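Local coordinates for subclass B3 metallo-beta-lactamase (Sphingobium indicum, PDB 7LUU), which probably hydrolyses beta-lactam antibiotics, using two zinc ions bound in its active site, at residues T197-W209 with A219-A231. Sequence-based numbering, arbitrary orientation.
With ZN (zinc ion), chain B.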
ATOM      1  N   THR A 197       4.654  -7.657   5.509  1.00 16.07           N
ATOM      2  CA  THR A 197       3.449  -8.505   5.382  1.00 14.74           C
ATOM      3  C   THR A 197       3.503  -9.159   4.002  1.00 13.76           C
ATOM      4  O   THR A 197       2.746  -8.815   3.095  1.00 14.83           O
ATOM      5  CB  THR A 197       2.141  -7.725   5.600  1.00 13.57           C
ATOM      6  OG1 THR A 197       2.172  -6.502   4.833  1.00 14.56           O
ATOM      7  CG2 THR A 197       1.989  -7.398   7.090  1.00 14.14           C
ATOM      8  N   PRO A 198       4.467 -10.044   3.796  1.00 16.05           N
ATOM      9  CA  PRO A 198       4.688 -10.637   2.462  1.00 13.68           C
ATOM     10  C   PRO A 198       3.606 -11.630   2.085  1.00 14.13           C
ATOM     11  O   PRO A 198       2.821 -12.116   2.917  1.00 16.92           O
ATOM     12  CB  PRO A 198       6.036 -11.355   2.609  1.00 14.46           C
ATOM     13  CG  PRO A 198       6.062 -11.676   4.091  1.00 16.74           C
ATOM     14  CD  PRO A 198       5.458 -10.518   4.781  1.00 18.06           C
ATOM     15  N   GLY A 199       3.561 -11.923   0.784  1.00 14.68           N
ATOM     16  CA  GLY A 199       2.690 -12.949   0.228  1.00 16.49           C
ATOM     17  C   GLY A 199       2.247 -12.516  -1.158  1.00 17.42           C
ATOM     18  O   GLY A 199       2.381 -13.204  -2.160  1.00 17.09           O
ATOM     19  N   HIS A 200       1.607 -11.345  -1.216  1.00 16.64           N
ATOM     20  CA  HIS A 200       1.234 -10.832  -2.534  1.00 16.87           C
ATOM     21  C   HIS A 200       2.485 -10.569  -3.352  1.00 17.63           C
ATOM     22  O   HIS A 200       2.559 -10.916  -4.556  1.00 16.15           O
ATOM     23  CB  HIS A 200       0.390  -9.568  -2.308  1.00 14.46           C
ATOM     24  CG  HIS A 200      -0.054  -8.904  -3.573  1.00 13.85           C
ATOM     25  ND1 HIS A 200      -1.067  -9.407  -4.369  1.00 15.04           N
ATOM     26  CD2 HIS A 200       0.406  -7.784  -4.187  1.00 13.70           C
ATOM     27  CE1 HIS A 200      -1.209  -8.619  -5.435  1.00 17.27           C
ATOM     28  NE2 HIS A 200      -0.345  -7.624  -5.332  1.00 14.51           N
ATOM     29  N   THR A 201       3.487  -9.966  -2.696  1.00 16.55           N
ATOM     30  CA  THR A 201       4.875  -9.935  -3.180  1.00 16.81           C
ATOM     31  C   THR A 201       5.756 -10.146  -1.967  1.00 15.29           C
ATOM     32  O   THR A 201       5.299 -10.049  -0.828  1.00 15.69           O
ATOM     33  CB  THR A 201       5.258  -8.605  -3.841  1.00 17.11           C
ATOM     34  OG1 THR A 201       5.331  -7.559  -2.860  1.00 15.98           O
ATOM     35  CG2 THR A 201       4.253  -8.177  -4.935  1.00 16.03           C
ATOM     36  N   MET A 202       7.047 -10.382  -2.210  1.00 15.55           N
ATOM     37  CA  MET A 202       7.906 -10.625  -1.042  1.00 16.91           C
ATOM     38  C   MET A 202       8.168  -9.383  -0.187  1.00 17.22           C
ATOM     39  O   MET A 202       8.439  -9.522   1.018  1.00 19.64           O
ATOM     40  CB  MET A 202       9.229 -11.238  -1.489  1.00 21.41           C
ATOM     41  CG  MET A 202       9.157 -12.754  -1.769  1.00 21.12           C
ATOM     42  SD  MET A 202       8.510 -13.776  -0.446  1.00 22.77           S
ATOM     43  CE  MET A 202       9.767 -13.484   0.839  1.00 24.44           C
ATOM     44  N   GLY A 203       8.110  -8.201  -0.771  1.00 15.04           N
ATOM     45  CA  GLY A 203       8.386  -6.949  -0.099  1.00 17.84           C
ATOM     46  C   GLY A 203       7.147  -6.194   0.317  1.00 15.51           C
ATOM     47  O   GLY A 203       7.271  -5.032   0.737  1.00 15.29           O
ATOM     48  N   SER A 204       5.969  -6.806   0.224  1.00 12.71           N
ATOM     49  CA  SER A 204       4.763  -6.105   0.661  1.00 13.33           C
ATOM     50  C   SER A 204       4.875  -5.695   2.130  1.00 13.01           C
ATOM     51  O   SER A 204       5.382  -6.466   2.980  1.00 13.84           O
ATOM     52  CB  SER A 204       3.540  -7.008   0.470  1.00 13.60           C
ATOM     53  OG  SER A 204       3.279  -7.173  -0.951  1.00 16.56           O
ATOM     54  N   MET A 205       4.333  -4.509   2.440  1.00 14.32           N
ATOM     55  CA  MET A 205       4.583  -3.935   3.768  1.00 13.82           C
ATOM     56  C   MET A 205       3.353  -3.166   4.217  1.00 15.93           C
ATOM     57  O   MET A 205       2.726  -2.461   3.422  1.00 12.43           O
ATOM     58  CB  MET A 205       5.820  -3.009   3.741  1.00 15.26           C
ATOM     59  CG  MET A 205       6.137  -2.388   5.167  1.00 17.55           C
ATOM     60  SD  MET A 205       7.926  -1.981   5.240  1.00 19.14           S
ATOM     61  CE  MET A 205       8.520  -3.510   5.996  1.00 21.65           C
ATOM     62  N   THR A 206       3.038  -3.288   5.507  1.00 13.14           N
ATOM     63  CA  THR A 206       1.897  -2.662   6.168  1.00 12.24           C
ATOM     64  C   THR A 206       2.430  -1.623   7.145  1.00 14.90           C
ATOM     65  O   THR A 206       3.509  -1.772   7.702  1.00 13.77           O
ATOM     66  CB  THR A 206       1.104  -3.773   6.881  1.00 15.70           C
ATOM     67  OG1 THR A 206       0.481  -4.582   5.894  1.00 13.74           O
ATOM     68  CG2 THR A 206       0.039  -3.226   7.899  1.00 15.20           C
ATOM     69  N   TRP A 207       1.682  -0.535   7.320  1.00 13.89           N
ATOM     70  CA  TRP A 207       2.096   0.589   8.144  1.00 13.53           C
ATOM     71  C   TRP A 207       1.090   0.817   9.248  1.00 12.64           C
ATOM     72  O   TRP A 207      -0.105   0.866   8.964  1.00 15.90           O
ATOM     73  CB  TRP A 207       2.173   1.850   7.226  1.00 13.07           C
ATOM     74  CG  TRP A 207       2.981   1.593   5.966  1.00 15.94           C
ATOM     75  CD1 TRP A 207       2.498   1.178   4.716  1.00 15.94           C
ATOM     76  CD2 TRP A 207       4.403   1.577   5.872  1.00 14.96           C
ATOM     77  NE1 TRP A 207       3.575   0.999   3.845  1.00 13.96           N
ATOM     78  CE2 TRP A 207       4.745   1.205   4.536  1.00 14.53           C
ATOM     79  CE3 TRP A 207       5.441   1.856   6.805  1.00 17.63           C
ATOM     80  CZ2 TRP A 207       6.072   1.144   4.098  1.00 17.19           C
ATOM     81  CZ3 TRP A 207       6.730   1.810   6.367  1.00 18.23           C
ATOM     82  CH2 TRP A 207       7.048   1.431   5.014  1.00 20.04           C
ATOM     83  N   SER A 208       1.569   1.115  10.476  1.00 13.78           N
ATOM     84  CA  SER A 208       0.637   1.411  11.547  1.00 14.60           C
ATOM     85  C   SER A 208       1.069   2.647  12.321  1.00 17.05           C
ATOM     86  O   SER A 208       2.265   2.950  12.462  1.00 17.54           O
ATOM     87  CB  SER A 208       0.509   0.201  12.520  1.00 14.61           C
ATOM     88  OG  SER A 208       1.775  -0.011  13.194  1.00 17.53           O
ATOM     89  N   TRP A 209       0.069   3.347  12.860  1.00 14.26           N
ATOM     90  CA  TRP A 209       0.383   4.502  13.661  1.00 14.95           C
ATOM     91  C   TRP A 209      -0.852   4.908  14.446  1.00 15.54           C
ATOM     92  O   TRP A 209      -1.974   4.520  14.126  1.00 16.69           O
ATOM     93  CB  TRP A 209       0.845   5.660  12.735  1.00 15.15           C
ATOM     94  CG  TRP A 209      -0.292   6.261  11.886  1.00 14.94           C
ATOM     95  CD1 TRP A 209      -1.051   7.386  12.130  1.00 15.88           C
ATOM     96  CD2 TRP A 209      -0.787   5.707  10.643  1.00 13.74           C
ATOM     97  NE1 TRP A 209      -1.972   7.582  11.102  1.00 15.14           N
ATOM     98  CE2 TRP A 209      -1.803   6.592  10.165  1.00 13.84           C
ATOM     99  CE3 TRP A 209      -0.422   4.613   9.881  1.00 13.27           C
ATOM    100  CZ2 TRP A 209      -2.538   6.345   8.984  1.00 15.44           C
ATOM    101  CZ3 TRP A 209      -1.148   4.364   8.640  1.00 12.73           C
ATOM    102  CH2 TRP A 209      -2.195   5.245   8.239  1.00 14.19           C
ATOM    103  N   ALA A 219      -5.553   3.405  16.924  1.00 17.49           N
ATOM    104  CA  ALA A 219      -4.501   2.722  16.196  1.00 16.61           C
ATOM    105  C   ALA A 219      -4.952   2.450  14.767  1.00 19.53           C
ATOM    106  O   ALA A 219      -5.919   1.688  14.554  1.00 17.48           O
ATOM    107  CB  ALA A 219      -4.197   1.401  16.888  1.00 20.04           C
ATOM    108  N   ILE A 220      -4.301   3.095  13.784  1.00 15.02           N
ATOM    109  CA  ILE A 220      -4.684   2.928  12.382  1.00 14.31           C
ATOM    110  C   ILE A 220      -3.692   1.960  11.729  1.00 15.41           C
ATOM    111  O   ILE A 220      -2.461   2.028  11.946  1.00 14.67           O
ATOM    112  CB  ILE A 220      -4.658   4.282  11.640  1.00 15.57           C
ATOM    113  CG1 ILE A 220      -5.651   5.256  12.347  1.00 18.12           C
ATOM    114  CG2 ILE A 220      -5.050   4.092  10.210  1.00 16.25           C
ATOM    115  CD1 ILE A 220      -5.687   6.649  11.582  1.00 20.80           C
ATOM    116  N   VAL A 221      -4.211   1.082  10.867  1.00 13.27           N
ATOM    117  CA  VAL A 221      -3.383   0.185  10.090  1.00 12.73           C
ATOM    118  C   VAL A 221      -3.689   0.433   8.620  1.00 13.49           C
ATOM    119  O   VAL A 221      -4.844   0.296   8.218  1.00 14.61           O
ATOM    120  CB  VAL A 221      -3.714  -1.278  10.427  1.00 14.04           C
ATOM    121  CG1 VAL A 221      -2.914  -2.251   9.520  1.00 13.56           C
ATOM    122  CG2 VAL A 221      -3.321  -1.518  11.895  1.00 14.84           C
ATOM    123  N   PHE A 222      -2.644   0.701   7.807  1.00 12.80           N
ATOM    124  CA  PHE A 222      -2.797   0.761   6.354  1.00 11.85           C
ATOM    125  C   PHE A 222      -2.198  -0.529   5.852  1.00 11.85           C
ATOM    126  O   PHE A 222      -0.959  -0.689   5.869  1.00 13.84           O
ATOM    127  CB  PHE A 222      -2.086   1.999   5.796  1.00 11.69           C
ATOM    128  CG  PHE A 222      -2.402   2.266   4.306  1.00 11.64           C
ATOM    129  CD1 PHE A 222      -2.059   1.331   3.352  1.00 12.44           C
ATOM    130  CD2 PHE A 222      -3.112   3.425   3.907  1.00 12.50           C
ATOM    131  CE1 PHE A 222      -2.292   1.572   2.021  1.00 11.66           C
ATOM    132  CE2 PHE A 222      -3.336   3.682   2.561  1.00 14.43           C
ATOM    133  CZ  PHE A 222      -2.943   2.757   1.613  1.00 13.85           C
ATOM    134  N   ALA A 223      -3.073  -1.480   5.490  1.00 12.96           N
ATOM    135  CA  ALA A 223      -2.657  -2.871   5.186  1.00 12.25           C
ATOM    136  C   ALA A 223      -2.310  -3.015   3.727  1.00 12.76           C
ATOM    137  O   ALA A 223      -3.046  -2.540   2.856  1.00 13.94           O
ATOM    138  CB  ALA A 223      -3.812  -3.851   5.525  1.00 15.12           C
ATOM    139  N   SER A 224      -1.149  -3.629   3.446  1.00 13.65           N
ATOM    140  CA  SER A 224      -0.895  -4.039   2.073  1.00 13.68           C
ATOM    141  C   SER A 224      -1.894  -5.098   1.653  1.00 12.11           C
ATOM    142  O   SER A 224      -2.519  -5.776   2.494  1.00 15.73           O
ATOM    143  CB  SER A 224       0.510  -4.630   1.905  1.00 13.71           C
ATOM    144  OG  SER A 224       0.545  -5.943   2.535  1.00 15.89           O
ATOM    145  N   SER A 225      -2.126  -5.154   0.336  1.00 12.54           N
ATOM    146  CA  SER A 225      -2.841  -6.308  -0.199  1.00 12.98           C
ATOM    147  C   SER A 225      -2.254  -7.595   0.335  1.00 14.04           C
ATOM    148  O   SER A 225      -1.039  -7.765   0.384  1.00 15.92           O
ATOM    149  CB  SER A 225      -2.766  -6.290  -1.707  1.00 12.38           C
ATOM    150  OG  SER A 225      -3.433  -7.459  -2.231  1.00 16.56           O
ATOM    151  N   LEU A 226      -3.150  -8.533   0.698  1.00 12.35           N
ATOM    152  CA  LEU A 226      -2.811  -9.924   0.966  1.00 13.22           C
ATOM    153  C   LEU A 226      -3.472 -10.838  -0.065  1.00 13.06           C
ATOM    154  O   LEU A 226      -3.782 -11.983   0.246  1.00 16.15           O
ATOM    155  CB  LEU A 226      -3.246 -10.308   2.393  1.00 13.91           C
ATOM    156  CG  LEU A 226      -2.535  -9.554   3.552  1.00 16.41           C
ATOM    157  CD1 LEU A 226      -3.145  -9.938   4.931  1.00 16.02           C
ATOM    158  CD2 LEU A 226      -1.004  -9.794   3.557  1.00 19.07           C
ATOM    159  N   ASN A 227      -3.698 -10.374  -1.307  0.71 13.59           N
ATOM    160  CA  ASN A 227      -4.474 -11.219  -2.236  0.71 13.26           C
ATOM    161  C   ASN A 227      -3.536 -12.192  -2.936  0.71 15.50           C
ATOM    162  O   ASN A 227      -2.550 -11.763  -3.548  0.71 17.54           O
ATOM    163  CB  ASN A 227      -5.184 -10.367  -3.258  0.71 18.56           C
ATOM    164  CG  ASN A 227      -6.197  -9.519  -2.619  0.71 17.62           C
ATOM    165  OD1 ASN A 227      -6.831  -9.937  -1.631  0.71 21.56           O
ATOM    166  ND2 ASN A 227      -6.370  -8.317  -3.146  0.71 18.35           N
ATOM    167  N   PRO A 228      -3.785 -13.467  -2.862  1.00 16.52           N
ATOM    168  CA  PRO A 228      -2.914 -14.425  -3.543  1.00 18.04           C
ATOM    169  C   PRO A 228      -3.285 -14.498  -5.018  1.00 21.03           C
ATOM    170  O   PRO A 228      -4.059 -15.361  -5.432  1.00 29.59           O
ATOM    171  CB  PRO A 228      -3.162 -15.755  -2.795  1.00 19.84           C
ATOM    172  CG  PRO A 228      -4.572 -15.619  -2.261  1.00 19.52           C
ATOM    173  CD  PRO A 228      -4.851 -14.078  -2.045  1.00 17.38           C
ATOM    174  N   VAL A 229      -2.708 -13.630  -5.805  1.00 19.06           N
ATOM    175  CA  VAL A 229      -2.946 -13.653  -7.243  1.00 21.05           C
ATOM    176  C   VAL A 229      -1.620 -13.752  -7.967  1.00 20.87           C
ATOM    177  O   VAL A 229      -0.540 -13.468  -7.417  1.00 22.55           O
ATOM    178  CB  VAL A 229      -3.758 -12.432  -7.695  1.00 29.85           C
ATOM    179  CG1 VAL A 229      -5.143 -12.552  -7.138  1.00 33.24           C
ATOM    180  CG2 VAL A 229      -3.090 -11.207  -7.219  1.00 22.74           C
ATOM    181  N   SER A 230      -1.690 -14.264  -9.179  1.00 19.01           N
ATOM    182  CA  SER A 230      -0.459 -14.544  -9.890  1.00 16.26           C
ATOM    183  C   SER A 230      -0.735 -14.551 -11.385  1.00 20.85           C
ATOM    184  O   SER A 230      -1.891 -14.486 -11.833  1.00 22.74           O
ATOM    185  CB  SER A 230       0.116 -15.916  -9.462  1.00 18.13           C
ATOM    186  OG  SER A 230      -0.630 -16.905 -10.110  1.00 22.23           O
ATOM    187  N   ALA A 231       0.339 -14.634 -12.139  1.00 20.52           N
ATOM    188  CA  ALA A 231       0.239 -14.958 -13.552  1.00 22.73           C
ATOM    189  C   ALA A 231      -0.146 -16.415 -13.715  1.00 23.22           C
ATOM    190  O   ALA A 231      -0.133 -17.209 -12.758  1.00 23.02           O
ATOM    191  CB  ALA A 231       1.571 -14.692 -14.276  1.00 23.73           C
TER
HETATM  192 ZN    ZN B 301      -0.065  -5.954  -6.411  1.00 17.46          ZN
HETATM  193  O   HOH W   1       1.214  -9.441   0.823  1.00 15.28           O
HETATM  194  O   HOH W   2       0.815  -6.286  -1.161  1.00 14.04           O
HETATM  195  O   HOH W   3      -1.701  -6.681   5.251  1.00 27.96           O
HETATM  196  O   HOH W   4      -1.457  -4.886  -7.222  1.00 19.96           O
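Thr206 OG1 is gripped from three sides: the backbone N of Ser224 donates to it at 3.1 Å, Thr197 OG1 shares a hydrogen bond with it, and a water that also donates to Ser224 O is hydrogen-bonded to it as well. Thr197 OG1 in turn bonds Ser224 OG at 2.9 Å, so three buried hydroxyls tie the two segments together just where the antiparallel hairpin of strands 205-213 and 216-223 ends. Within the hairpin, Trp207 and Trp209 form hydrogen-bonded pairs with Phe222 and Ile220. Trp209 CG lies between the backbone N and the carbonyl carbon (chi1 71°), and the indole folds back over the neighbouring strand; Ile220 CG2 sits over its six-membered ring, 3.9 Å from the centroid, while Phe222 CB meets its edge in plane at CZ3.

Beyond the strands the two segments part into active-site loops, bridged by a water that takes the backbone N-H of His200 and donates to Thr197 O and Ser225 O. With CG anti to its backbone N (chi1 179°), His200 reaches across to the other loop and presents ND1 to Asn227 O at 2.9 Å, nearly straight at 172° and within the ring plane. Ser225 CB covers one face of the imidazole, and Val229 CG2 touches the edge at CE1. His200 NE2 binds zinc at 2.0 Å, in a site completed by Glu122, His124 and a water. With NE2 on the zinc, ND1 carries the N-H, and Asn227 O is a second-shell acceptor that, together with the metal bond, sets the ring's rotation and probably makes NE2 a stronger zinc donor.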